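Local coordinates for protein glutamine cyclotransferase (Xanthomonas campestris, PDB 3MBR) that probably converts N-terminal glutamine of peptides into pyroglutamate as a glutaminyl cyclase, and binds a calcium ion in its beta-propeller fold, at residues E156-G160 with E161-N165. The protein carries 1 engineered substitution. Sequence-based numbering, arbitrary orientation.
With CA (calcium ion), chain B.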
loop_
_atom_site.group_PDB
_atom_site.type_symbol
_atom_site.label_atom_id
_atom_site.label_comp_id
_atom_site.label_asym_id
_atom_site.label_seq_id
_atom_site.Cartn_x
_atom_site.Cartn_y
_atom_site.Cartn_z
ATOM N N GLU A 156 4.629 -0.041 1.972
ATOM C CA GLU A 156 4.472 0.488 3.313
ATOM C C GLU A 156 5.882 0.633 3.894
ATOM O O GLU A 156 6.683 -0.330 3.840
ATOM C CB GLU A 156 3.657 -0.474 4.168
ATOM C CG GLU A 156 3.332 0.106 5.568
ATOM C CD GLU A 156 2.459 1.342 5.537
ATOM O OE1 GLU A 156 2.239 1.860 6.660
ATOM O OE2 GLU A 156 1.919 1.743 4.474
ATOM N N TRP A 157 6.179 1.754 4.511
ATOM C CA TRP A 157 7.443 1.974 5.175
ATOM C C TRP A 157 7.412 1.411 6.557
ATOM O O TRP A 157 6.495 1.766 7.333
ATOM C CB TRP A 157 7.743 3.481 5.275
ATOM C CG TRP A 157 9.155 3.746 5.654
ATOM C CD1 TRP A 157 9.636 3.951 6.911
ATOM C CD2 TRP A 157 10.254 3.798 4.769
ATOM N NE1 TRP A 157 11.030 4.168 6.863
ATOM C CE2 TRP A 157 11.422 4.069 5.560
ATOM C CE3 TRP A 157 10.386 3.673 3.392
ATOM C CZ2 TRP A 157 12.683 4.275 4.992
ATOM C CZ3 TRP A 157 11.701 3.863 2.821
ATOM C CH2 TRP A 157 12.791 4.146 3.640
ATOM N N VAL A 158 8.358 0.534 6.920
ATOM C CA VAL A 158 8.319 -0.125 8.271
ATOM C C VAL A 158 9.735 -0.147 8.790
ATOM O O VAL A 158 10.591 -0.829 8.243
ATOM C CB VAL A 158 7.803 -1.561 8.119
ATOM C CG1 VAL A 158 7.748 -2.242 9.501
ATOM C CG2 VAL A 158 6.403 -1.615 7.500
ATOM N N ASN A 159 9.964 0.608 9.856
ATOM C CA ASN A 159 11.305 0.561 10.562
ATOM C C ASN A 159 12.500 0.666 9.610
ATOM O O ASN A 159 13.428 -0.162 9.650
ATOM C CB ASN A 159 11.431 -0.751 11.342
ATOM C CG ASN A 159 10.368 -0.904 12.438
ATOM O OD1 ASN A 159 9.885 -2.027 12.683
ATOM N ND2 ASN A 159 9.939 0.213 13.043
ATOM N N GLY A 160 12.494 1.651 8.744
ATOM C CA GLY A 160 13.624 1.932 7.917
ATOM C C GLY A 160 13.729 1.114 6.695
ATOM O O GLY A 160 14.754 1.193 6.009
ATOM N N GLU A 161 12.707 0.292 6.428
ATOM C CA GLU A 161 12.729 -0.551 5.243
ATOM C C GLU A 161 11.447 -0.318 4.479
ATOM O O GLU A 161 10.441 0.149 5.041
ATOM C CB GLU A 161 12.783 -2.029 5.627
ATOM C CG GLU A 161 14.156 -2.358 6.179
ATOM C CD GLU A 161 14.325 -3.785 6.623
ATOM O OE1 GLU A 161 15.334 -4.376 6.295
ATOM O OE2 GLU A 161 13.456 -4.303 7.327
ATOM N N LEU A 162 11.495 -0.653 3.204
ATOM C CA LEU A 162 10.295 -0.541 2.369
ATOM C C LEU A 162 9.676 -1.949 2.197
ATOM O O LEU A 162 10.384 -2.861 1.722
ATOM C CB LEU A 162 10.659 0.117 1.025
ATOM C CG LEU A 162 9.587 0.298 -0.037
ATOM C CD1 LEU A 162 8.540 1.283 0.547
ATOM C CD2 LEU A 162 10.187 0.877 -1.246
ATOM N N LEU A 163 8.426 -2.139 2.566
ATOM C CA LEU A 163 7.729 -3.386 2.244
ATOM C C LEU A 163 6.956 -3.134 0.965
ATOM O O LEU A 163 6.292 -2.087 0.786
ATOM C CB LEU A 163 6.724 -3.771 3.312
ATOM C CG LEU A 163 7.275 -4.183 4.701
ATOM C CD1 LEU A 163 6.226 -4.807 5.590
ATOM C CD2 LEU A 163 8.499 -4.957 4.675
ATOM N N ALA A 164 7.000 -4.090 0.057
ATOM C CA ALA A 164 6.267 -3.966 -1.224
ATOM C C ALA A 164 5.592 -5.279 -1.537
ATOM O O ALA A 164 6.235 -6.345 -1.522
ATOM C CB ALA A 164 7.278 -3.640 -2.360
ATOM N N ASN A 165 4.291 -5.206 -1.805
ATOM C CA ASN A 165 3.613 -6.427 -2.279
ATOM C C ASN A 165 3.908 -6.737 -3.721
ATOM O O ASN A 165 3.891 -5.819 -4.557
ATOM C CB ASN A 165 2.094 -6.253 -2.159
ATOM C CG ASN A 165 1.356 -7.554 -2.309
ATOM O OD1 ASN A 165 1.545 -8.475 -1.497
ATOM N ND2 ASN A 165 0.473 -7.649 -3.316
HETATM CA CA CA B . 0.396 1.029 2.708
HETATM O O HOH W 1 10.993 -3.677 8.284
HETATM O O HOH W 2 0.430 3.298 1.852
#
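Trp-157 lays one face of its indole over the turn and the start of the return strand: Gly-160 C sits 3.4 Å above the ring plane and Glu-161 O above the same face, both displaced toward the rim. With CG anti to the backbone N (chi1 -167°), the ring lies on the carbonyl side, toward the turn; Leu-162 CD1 meets Trp-157 CE3 obliquely at 4.1 Å, and Tyr-118 stacks on the indole. On the other face of the sheet Val-158 CG2 touches Leu-163 CD1 at 3.7 Å. Four backbone bonds fix the pairing. Val-158 N reaches Glu-161 O at 2.8 Å and nearly straight (172°), whereas Glu-161 N approaches Val-158 O from above the carbonyl plane, 54° out of it. A water donates to both Val-158 O and Glu-161 OE2; that carboxylate oxygen also forms a salt bridge with Arg-174. Glu-156, bent at its second torsion, turns away from the partner strand and binds calcium through OE2 at 2.4 Å, while its OE1 accepts from Phe-211 N. Leu-26, Glu-154, Leu-155, Ile-209 and a water complete the site. This is a type I' beta hairpin whose first strand supplies a ligand to the calcium site of a beta-propeller.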